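Putative secreted protein (Streptomyces coelicolor A3, PDB 2QF9) is of unknown function but belongs to the DUF305 family of the ferritin clan, is probably secreted, and forms a mostly helical pair of subunits in the crystal. Local coordinates at residues I58-L63 / G141-L146; V18-A23 / A51-M56; D6-G11 / M75-M80; Y115-M120 / R159-L164. All coordinates share one frame; numbering follows the deposited sequence.

Contact 1: I58-L63 / G141-L146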
# COMPACT_ATOMS: atom_id res chain seq x y z
N ILE A 58 0.93 10.94 -2.31
CA ILE A 58 -0.26 11.19 -3.13
C ILE A 58 -1.29 12.00 -2.33
O ILE A 58 -1.91 12.93 -2.85
CB ILE A 58 -0.86 9.89 -3.67
CG1 ILE A 58 0.10 9.29 -4.72
CG2 ILE A 58 -2.24 10.17 -4.28
CD1 ILE A 58 -0.29 7.94 -5.25
N GLY A 59 -1.44 11.65 -1.05
CA GLY A 59 -2.34 12.38 -0.15
C GLY A 59 -1.93 13.84 0.01
O GLY A 59 -2.79 14.74 0.08
N TRP A 60 -0.62 14.09 0.03
CA TRP A 60 -0.13 15.48 0.11
C TRP A 60 -0.48 16.23 -1.16
O TRP A 60 -1.01 17.35 -1.11
CB TRP A 60 1.38 15.54 0.43
CG TRP A 60 1.73 14.97 1.79
CD1 TRP A 60 0.91 14.87 2.89
CD2 TRP A 60 2.99 14.42 2.19
NE1 TRP A 60 1.59 14.30 3.95
CE2 TRP A 60 2.86 14.01 3.54
CE3 TRP A 60 4.22 14.24 1.53
CZ2 TRP A 60 3.92 13.42 4.26
CZ3 TRP A 60 5.28 13.65 2.25
CH2 TRP A 60 5.12 13.25 3.60
N LEU A 61 -0.21 15.62 -2.31
CA LEU A 61 -0.52 16.25 -3.59
C LEU A 61 -2.02 16.59 -3.66
O LEU A 61 -2.40 17.67 -4.09
CB LEU A 61 -0.08 15.36 -4.75
CG LEU A 61 1.44 15.24 -4.96
CD1 LEU A 61 1.75 14.12 -5.95
CD2 LEU A 61 2.04 16.57 -5.48
N ASP A 62 -2.85 15.66 -3.19
CA ASP A 62 -4.29 15.86 -3.18
C ASP A 62 -4.68 17.03 -2.28
O ASP A 62 -5.39 17.94 -2.72
CB ASP A 62 -5.00 14.57 -2.77
CG ASP A 62 -5.10 13.58 -3.91
OD1 ASP A 62 -4.77 13.94 -5.07
OD2 ASP A 62 -5.52 12.43 -3.65
N LEU A 63 -4.18 17.01 -1.04
CA LEU A 63 -4.46 18.06 -0.06
C LEU A 63 -4.00 19.45 -0.59
O LEU A 63 -4.68 20.48 -0.37
CB LEU A 63 -3.74 17.75 1.25
CG LEU A 63 -4.01 18.62 2.49
CD1 LEU A 63 -5.41 18.42 3.02
CD2 LEU A 63 -3.02 18.28 3.58
N GLY A 141 8.38 20.11 5.94
CA GLY A 141 9.08 19.39 6.99
C GLY A 141 8.82 17.89 6.99
O GLY A 141 9.76 17.10 7.03
N VAL A 142 7.54 17.50 6.93
CA VAL A 142 7.19 16.08 6.98
C VAL A 142 7.75 15.32 5.76
O VAL A 142 8.14 14.16 5.88
CB VAL A 142 5.66 15.87 7.17
CG1 VAL A 142 4.86 16.46 6.00
CG2 VAL A 142 5.33 14.43 7.40
N GLU A 143 7.79 16.00 4.62
CA GLU A 143 8.33 15.43 3.38
C GLU A 143 9.85 15.28 3.41
O GLU A 143 10.38 14.24 2.99
CB GLU A 143 7.90 16.25 2.17
CG GLU A 143 8.16 15.54 0.85
CD GLU A 143 7.57 16.25 -0.35
OE1 GLU A 143 6.86 17.27 -0.17
OE2 GLU A 143 7.81 15.78 -1.48
N LYS A 144 10.54 16.31 3.90
CA LYS A 144 11.99 16.25 4.13
C LYS A 144 12.36 15.08 5.06
O LYS A 144 13.29 14.31 4.78
CB LYS A 144 12.51 17.57 4.73
CG LYS A 144 12.56 18.71 3.73
CD LYS A 144 13.02 20.01 4.39
CE LYS A 144 14.54 20.08 4.55
NZ LYS A 144 14.93 21.19 5.51
N ARG A 145 11.62 14.94 6.16
CA ARG A 145 11.89 13.90 7.13
C ARG A 145 11.62 12.52 6.55
O ARG A 145 12.36 11.57 6.83
CB ARG A 145 11.09 14.11 8.41
CG ARG A 145 11.53 15.36 9.17
CD ARG A 145 11.02 15.39 10.60
NE ARG A 145 9.57 15.30 10.67
CZ ARG A 145 8.73 16.34 10.65
NH1 ARG A 145 9.19 17.58 10.57
NH2 ARG A 145 7.42 16.12 10.73
N LEU A 146 10.56 12.43 5.73
CA LEU A 146 10.25 11.18 5.06
C LEU A 146 11.39 10.77 4.15
O LEU A 146 11.83 9.60 4.18
CB LEU A 146 8.93 11.27 4.26
CG LEU A 146 8.36 9.88 3.85
CD1 LEU A 146 7.83 9.09 5.05
CD2 LEU A 146 7.24 10.07 2.85
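W60 reaches out from helix 37-63 and meets V142, E143 and L146 on helix 141-167. Both helices belong to the four-helix bundle, and this end of it meets the second subunit. The two segments run nearly antiparallel, at 162°. Their axes come no closer than 12.3 Å, so the indole spans most of the gap.

The contact is apolar. Both methyls of V142 touch the six-membered part of the indole. CG1 of V142 lies over one ring face toward its rim, 3.6 Å from W60 CZ2. CG2 of V142 is equally close to that atom but comes in obliquely. At the far end of the ring, L146 CD2 is 3.9 Å from W60 CH2. E143 joins through its aliphatic part, with CB 3.7 Å from W60 CZ3. Its CG is anti to the backbone N (chi1 -167°), and the extended chain carries the carboxylate past the ring toward D9. The like charges close together there may raise the pKa of one of them.

W60 NE1 bonds to G59 O of the second subunit, and the reciprocal bond is made too. One tryptophan thus divides its chemistry: its benzo ring packs within the chain, and its N-H ties the dimer.

Contact 2: V18-A23 / A51-M56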
# COMPACT_ATOMS: atom_id res chain seq x y z
N VAL A 18 5.74 7.30 -8.31
CA VAL A 18 5.90 6.39 -9.45
C VAL A 18 7.01 5.35 -9.16
O VAL A 18 6.87 4.17 -9.48
CB VAL A 18 6.18 7.17 -10.76
CG1 VAL A 18 6.47 6.21 -11.91
CG2 VAL A 18 4.98 8.06 -11.12
N HIS A 19 8.11 5.80 -8.55
CA HIS A 19 9.23 4.91 -8.22
C HIS A 19 8.77 3.82 -7.24
O HIS A 19 9.00 2.61 -7.47
CB HIS A 19 10.35 5.74 -7.62
CG HIS A 19 11.73 5.14 -7.78
ND1 HIS A 19 12.32 4.39 -6.80
CD2 HIS A 19 12.64 5.27 -8.77
CE1 HIS A 19 13.55 4.06 -7.18
NE2 HIS A 19 13.76 4.57 -8.38
N HIS A 20 8.09 4.25 -6.18
CA HIS A 20 7.53 3.35 -5.16
C HIS A 20 6.57 2.32 -5.79
O HIS A 20 6.63 1.12 -5.48
CB HIS A 20 6.80 4.16 -4.09
CG HIS A 20 7.69 4.64 -2.98
ND1 HIS A 20 9.04 4.90 -3.15
CD2 HIS A 20 7.41 4.92 -1.69
CE1 HIS A 20 9.55 5.28 -1.99
NE2 HIS A 20 8.58 5.31 -1.09
N GLN A 21 5.70 2.80 -6.68
CA GLN A 21 4.76 1.93 -7.37
C GLN A 21 5.46 0.72 -8.01
O GLN A 21 4.96 -0.42 -7.93
CB GLN A 21 4.02 2.72 -8.45
CG GLN A 21 2.97 1.91 -9.18
CD GLN A 21 2.21 2.76 -10.18
OE1 GLN A 21 2.79 3.29 -11.15
NE2 GLN A 21 0.90 2.90 -9.96
N GLN A 22 6.59 0.97 -8.67
CA GLN A 22 7.31 -0.14 -9.29
C GLN A 22 7.90 -1.12 -8.27
O GLN A 22 7.89 -2.34 -8.50
CB GLN A 22 8.38 0.37 -10.25
CG GLN A 22 8.86 -0.77 -11.16
CD GLN A 22 10.04 -0.39 -12.02
OE1 GLN A 22 11.11 -0.04 -11.52
NE2 GLN A 22 9.85 -0.48 -13.33
N ALA A 23 8.41 -0.61 -7.15
CA ALA A 23 8.94 -1.49 -6.09
C ALA A 23 7.82 -2.42 -5.58
O ALA A 23 8.03 -3.63 -5.38
CB ALA A 23 9.50 -0.71 -4.94
N ALA A 51 4.16 1.20 -0.46
CA ALA A 51 2.77 1.53 -0.75
C ALA A 51 2.27 2.59 0.22
O ALA A 51 1.54 3.50 -0.16
CB ALA A 51 1.87 0.29 -0.68
N ASN A 52 2.66 2.45 1.49
CA ASN A 52 2.20 3.40 2.52
C ASN A 52 2.77 4.79 2.23
O ASN A 52 2.03 5.80 2.20
CB ASN A 52 2.60 2.94 3.92
CG ASN A 52 2.06 3.85 5.00
OD1 ASN A 52 0.84 4.04 5.11
ND2 ASN A 52 2.95 4.43 5.78
N GLN A 53 4.08 4.85 1.99
CA GLN A 53 4.72 6.13 1.66
C GLN A 53 4.18 6.74 0.36
O GLN A 53 4.02 7.98 0.27
CB GLN A 53 6.23 5.96 1.58
CG GLN A 53 6.86 5.56 2.91
CD GLN A 53 8.35 5.31 2.81
OE1 GLN A 53 8.90 5.20 1.71
NE2 GLN A 53 9.02 5.20 3.95
N ARG A 54 3.90 5.90 -0.63
CA ARG A 54 3.24 6.37 -1.84
C ARG A 54 1.89 7.04 -1.52
O ARG A 54 1.62 8.14 -2.02
CB ARG A 54 3.08 5.25 -2.85
CG ARG A 54 2.40 5.69 -4.12
CD ARG A 54 2.44 4.61 -5.18
NE ARG A 54 1.69 5.01 -6.38
CZ ARG A 54 0.40 4.77 -6.55
NH1 ARG A 54 -0.33 4.20 -5.58
NH2 ARG A 54 -0.19 5.14 -7.68
N GLY A 55 1.06 6.38 -0.70
CA GLY A 55 -0.20 6.98 -0.25
C GLY A 55 0.00 8.31 0.46
O GLY A 55 -0.76 9.25 0.23
N MSE A 56 1.02 8.41 1.33
CA MSE A 56 1.31 9.68 2.02
C MSE A 56 1.56 10.80 1.01
O MSE A 56 0.94 11.87 1.07
CB MSE A 56 2.51 9.54 2.97
CG MSE A 56 2.26 8.65 4.18
SE MSE A 56 3.98 8.36 5.06
CE MSE A 56 3.46 7.49 6.71
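H20 and Q53 form the close half of this contact, between helices 8-31 and 37-63. These two antiparallel helices are consecutive in the chain and belong to the four-helix bundle built with 109-137 and 141-167. H20 and R54 have the nearest CA atoms across the segments, 6.2 Å apart.

On the tight side, H20 points its imidazole at the neighbouring helix. H20 NE2 donates to Q53 OE1 at 2.8 Å, with an N-H...O angle of 152°. The donor lies in the plane of the Q53 amide, and the C=O...N angle is 146°. The oxygen is slightly tilted from the imidazole plane. Ring and amide are nearly coplanar. Q53 CB also sits at the ring edge, 3.6 Å from H20 CD2, so the ring has both a polar and an apolar foothold on one residue. M150 of helix 141-167 packs on both side chains. Q50 and M57 add further contacts to H20.

The other side is looser and more open to solvent, with Q21 exposed. R54 has CG anti to its backbone N (chi1 180°) and stays extended as far as NE. That carries its guanidinium alongside Q21, whose CG lies over one face of it. N52 of the second subunit also packs on R54. The amide and guanidinium do not bond here: Q21 NE2 and R54 NH2 are 3.4 Å apart, and both are donors.

Contact 3: D6-G11 / M75-M80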
# COMPACT_ATOMS: atom_id res chain seq x y z
N ASP A 6 5.61 23.29 -9.52
CA ASP A 6 6.98 23.05 -9.98
C ASP A 6 8.00 23.00 -8.84
O ASP A 6 9.22 23.05 -9.06
CB ASP A 6 7.37 24.05 -11.08
CG ASP A 6 7.41 25.51 -10.59
OD1 ASP A 6 6.87 25.83 -9.49
OD2 ASP A 6 7.98 26.36 -11.32
N SER A 7 7.51 22.91 -7.61
CA SER A 7 8.38 22.89 -6.45
C SER A 7 9.08 21.53 -6.35
O SER A 7 8.66 20.54 -6.97
CB SER A 7 7.60 23.19 -5.17
OG SER A 7 6.71 22.12 -4.86
N ALA A 8 10.16 21.50 -5.57
CA ALA A 8 10.82 20.25 -5.18
C ALA A 8 9.84 19.34 -4.42
O ALA A 8 9.84 18.13 -4.60
CB ALA A 8 12.02 20.57 -4.30
N ASP A 9 9.04 19.94 -3.53
CA ASP A 9 8.08 19.16 -2.75
C ASP A 9 7.10 18.43 -3.68
O ASP A 9 6.87 17.23 -3.51
CB ASP A 9 7.34 20.07 -1.78
CG ASP A 9 8.30 20.79 -0.84
OD1 ASP A 9 8.90 20.13 0.01
OD2 ASP A 9 8.46 22.02 -0.98
N ALA A 10 6.56 19.14 -4.67
CA ALA A 10 5.61 18.51 -5.58
C ALA A 10 6.30 17.47 -6.47
O ALA A 10 5.78 16.38 -6.67
CB ALA A 10 4.88 19.55 -6.43
N GLY A 11 7.45 17.84 -7.03
CA GLY A 11 8.15 16.97 -7.97
C GLY A 11 8.61 15.68 -7.31
O GLY A 11 8.47 14.60 -7.88
N MSE A 75 12.34 14.30 -12.60
CA MSE A 75 13.62 14.79 -12.08
C MSE A 75 13.92 16.23 -12.50
O MSE A 75 14.99 16.76 -12.20
CB MSE A 75 14.77 13.85 -12.48
CG MSE A 75 14.49 12.39 -12.10
SE MSE A 75 14.41 12.25 -10.15
CE MSE A 75 16.34 12.17 -9.89
N THR A 76 12.97 16.88 -13.18
CA THR A 76 13.15 18.30 -13.55
C THR A 76 13.42 19.15 -12.29
O THR A 76 14.26 20.05 -12.30
CB THR A 76 11.96 18.85 -14.37
OG1 THR A 76 11.89 18.14 -15.61
CG2 THR A 76 12.12 20.35 -14.67
N TRP A 77 12.72 18.81 -11.20
CA TRP A 77 12.84 19.50 -9.91
C TRP A 77 14.24 19.37 -9.29
O TRP A 77 14.61 20.15 -8.40
CB TRP A 77 11.75 18.99 -8.94
CG TRP A 77 11.92 17.53 -8.59
CD1 TRP A 77 11.43 16.46 -9.29
CD2 TRP A 77 12.68 16.98 -7.49
NE1 TRP A 77 11.81 15.28 -8.68
CE2 TRP A 77 12.58 15.57 -7.58
CE3 TRP A 77 13.41 17.55 -6.43
CZ2 TRP A 77 13.20 14.71 -6.65
CZ3 TRP A 77 14.04 16.69 -5.50
CH2 TRP A 77 13.91 15.28 -5.62
N MSE A 78 15.00 18.38 -9.75
CA MSE A 78 16.41 18.24 -9.38
C MSE A 78 17.39 18.82 -10.41
O MSE A 78 18.60 18.69 -10.26
CB MSE A 78 16.74 16.76 -9.14
CG MSE A 78 16.59 16.38 -7.70
SE MSE A 78 16.98 14.49 -7.44
CE MSE A 78 18.89 14.58 -7.15
N GLY A 79 16.85 19.45 -11.46
CA GLY A 79 17.64 20.01 -12.56
C GLY A 79 18.22 18.93 -13.47
O GLY A 79 19.28 19.13 -14.09
N MSE A 80 17.53 17.79 -13.53
CA MSE A 80 18.00 16.62 -14.27
C MSE A 80 16.96 16.06 -15.25
O MSE A 80 17.10 14.93 -15.72
CB MSE A 80 18.48 15.53 -13.30
CG MSE A 80 19.80 15.85 -12.62
SE MSE A 80 21.26 16.13 -13.92
CE MSE A 80 21.65 14.25 -14.40
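One carboxylate oxygen, OD2 of D15, grips segment 75-80 twice: W77 NE1 and M75 N both bond to it. D15 lies on helix 8-31, one turn beyond G11. The indole of W77 is thus tied at its N-H while its face rests on the start of the same helix.

That face lies on backbone more than on side chains. G11 C is 3.5 Å from W77 CD1, over the ring toward its rim. G11 has no side chain, and the ring comes right down onto its main chain. G11 O is 3.5 Å from W77 NE1, but the angle is too poor for a hydrogen bond. A8 supports the benzo part, with its CB 3.9 Å from W77 CE3, and A8 O also lies over this face. M78 CG covers the opposite face, 3.4 Å above the ring plane. W77 is therefore sandwiched between the helix start and its own neighbour in sequence. CG of W77 sits between its backbone N and carbonyl carbon (chi1 64°), which folds the ring back against M78 CG.

The contact joins a capped helix N-terminus to a 3-10 turn. S7 is the N-cap of helix 8-31. Its OG accepts from A10 N at 3.0 Å, with an angle of 163°, and also bonds to A4 O. The turn spans 76-78. M75 O takes two amides there, M78 N at 2.9 Å and M80 N at 3.0 Å, from opposite faces of its carbonyl plane.

Contact 4: Y115-M120 / R159-L164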
# COMPACT_ATOMS: atom_id res chain seq x y z
N TYR A 115 17.34 -12.39 -8.96
CA TYR A 115 17.04 -11.33 -9.94
C TYR A 115 16.29 -10.18 -9.27
O TYR A 115 16.59 -9.02 -9.52
CB TYR A 115 16.25 -11.89 -11.12
CG TYR A 115 16.32 -10.97 -12.33
CD1 TYR A 115 17.54 -10.74 -12.97
CD2 TYR A 115 15.19 -10.34 -12.82
CE1 TYR A 115 17.63 -9.90 -14.08
CE2 TYR A 115 15.26 -9.50 -13.92
CZ TYR A 115 16.48 -9.28 -14.55
OH TYR A 115 16.58 -8.45 -15.65
N TYR A 116 15.35 -10.52 -8.38
CA TYR A 116 14.62 -9.54 -7.57
C TYR A 116 15.58 -8.72 -6.70
O TYR A 116 15.51 -7.49 -6.66
CB TYR A 116 13.61 -10.27 -6.68
CG TYR A 116 12.94 -9.39 -5.66
CD1 TYR A 116 11.91 -8.50 -6.04
CD2 TYR A 116 13.35 -9.41 -4.31
CE1 TYR A 116 11.29 -7.68 -5.09
CE2 TYR A 116 12.75 -8.60 -3.36
CZ TYR A 116 11.72 -7.73 -3.75
OH TYR A 116 11.11 -6.94 -2.82
N LEU A 117 16.47 -9.41 -6.00
CA LEU A 117 17.46 -8.74 -5.16
C LEU A 117 18.37 -7.81 -5.96
O LEU A 117 18.72 -6.74 -5.49
CB LEU A 117 18.26 -9.76 -4.35
CG LEU A 117 17.44 -10.51 -3.29
CD1 LEU A 117 18.20 -11.76 -2.88
CD2 LEU A 117 17.10 -9.62 -2.08
N GLN A 118 18.74 -8.22 -7.16
CA GLN A 118 19.58 -7.38 -8.03
C GLN A 118 18.82 -6.14 -8.50
O GLN A 118 19.33 -5.01 -8.41
CB GLN A 118 20.07 -8.19 -9.21
CG GLN A 118 21.15 -9.21 -8.82
CD GLN A 118 21.45 -10.19 -9.94
OE1 GLN A 118 20.61 -10.44 -10.80
NE2 GLN A 118 22.65 -10.77 -9.93
N LEU A 119 17.60 -6.36 -9.00
CA LEU A 119 16.76 -5.24 -9.44
C LEU A 119 16.45 -4.27 -8.29
O LEU A 119 16.51 -3.05 -8.47
CB LEU A 119 15.45 -5.72 -10.04
CG LEU A 119 15.49 -6.45 -11.38
CD1 LEU A 119 14.08 -6.94 -11.74
CD2 LEU A 119 16.08 -5.57 -12.51
N MSE A 120 16.14 -4.80 -7.12
CA MSE A 120 15.75 -3.95 -6.00
C MSE A 120 16.97 -3.19 -5.45
O MSE A 120 16.85 -2.06 -4.99
CB MSE A 120 15.04 -4.76 -4.92
CG MSE A 120 14.41 -3.92 -3.83
SE MSE A 120 12.97 -2.73 -4.46
CE MSE A 120 11.52 -4.03 -4.49
N ARG A 159 22.33 -3.17 2.20
CA ARG A 159 23.28 -4.01 2.95
C ARG A 159 22.71 -5.41 3.23
O ARG A 159 23.41 -6.43 3.05
CB ARG A 159 23.73 -3.32 4.25
CG ARG A 159 24.45 -1.98 4.03
CD ARG A 159 25.06 -1.42 5.35
NE ARG A 159 24.03 -1.07 6.34
CZ ARG A 159 23.50 0.15 6.49
NH1 ARG A 159 23.90 1.16 5.74
NH2 ARG A 159 22.56 0.35 7.41
N LEU A 160 21.44 -5.46 3.63
CA LEU A 160 20.76 -6.75 3.85
C LEU A 160 20.72 -7.58 2.55
O LEU A 160 21.03 -8.80 2.56
CB LEU A 160 19.34 -6.53 4.38
CG LEU A 160 18.51 -7.82 4.51
CD1 LEU A 160 19.09 -8.77 5.58
CD2 LEU A 160 17.04 -7.52 4.78
N MSE A 161 20.30 -6.94 1.45
CA MSE A 161 20.17 -7.67 0.18
C MSE A 161 21.52 -8.15 -0.34
O MSE A 161 21.59 -9.17 -1.04
CB MSE A 161 19.40 -6.83 -0.85
CG MSE A 161 17.98 -6.51 -0.39
SE MSE A 161 16.96 -5.68 -1.84
CE MSE A 161 17.89 -4.01 -1.87
N ALA A 162 22.59 -7.45 0.02
CA ALA A 162 23.93 -7.88 -0.36
C ALA A 162 24.25 -9.23 0.29
O ALA A 162 24.78 -10.13 -0.36
CB ALA A 162 24.96 -6.79 0.01
N ASP A 163 23.90 -9.36 1.57
CA ASP A 163 24.05 -10.64 2.29
C ASP A 163 23.13 -11.72 1.71
O ASP A 163 23.57 -12.85 1.50
CB ASP A 163 23.74 -10.46 3.78
CG ASP A 163 24.88 -9.80 4.54
OD1 ASP A 163 26.00 -9.71 4.01
OD2 ASP A 163 24.64 -9.39 5.70
N LEU A 164 21.86 -11.38 1.44
CA LEU A 164 20.93 -12.37 0.84
C LEU A 164 21.46 -12.86 -0.53
O LEU A 164 21.39 -14.06 -0.84
CB LEU A 164 19.50 -11.78 0.71
CG LEU A 164 18.80 -11.51 2.06
CD1 LEU A 164 17.47 -10.83 1.82
CD2 LEU A 164 18.57 -12.79 2.92
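L117 is the main bump on helix 109-137. It presses against M161 and L164, two residues one turn apart on helix 141-167. The segments are antiparallel, at 152°, with axes 9.9 Å apart. L117 and M161 have the nearest CA atoms.

The fork of L117 uses each branch differently. L117 CD2 rests on the M161 stem, 3.6 Å from its CG. L117 CD1 reaches L164 CB at 3.8 Å, and these two leucines cross at about a right angle.

M161 is the bump in return. It is a selenomethionine whose CG stands anti to the carbonyl carbon (chi1 -61°), and its chain bends only at the end. Its SE fits against the base of M120, 3.7 Å from both CB and CG. The M161 methyl CE then lies 3.8 Å from the carbonyl O of M120. In the conformer described, M120 bends at chi2 and chi3, which turns its tip back toward M26 and S27 of helix 8-31.

L42 and E38 of helix 37-63 border M161 and L164. All four touching residues are buried. The two helices follow each other in the chain as an antiparallel hairpin of the four-helix bundle, and their fit here rests on complementary shape rather than directed bonds.

Contact 4 is the fully buried one. Contacts 1 and 2 are partly buried, and contact 3 is at the surface. Contacts 1 and 2 share helix 37-63, touch through L146 and M56, and both border the second subunit. Contacts 2 and 3 share helix 8-31, while contacts 1 and 4 share helix 141-167 at centres 28 Å apart. Contacts 1 and 3 lie together on one side of the chain's centre, with contact 4 on the other. Chemistry follows place: contact 4 is made by apolar side chains, contact 2 adds a histidine-glutamine bond, and contacts 1 and 3 each turn on a tryptophan whose N-H is bonded outside its two segments.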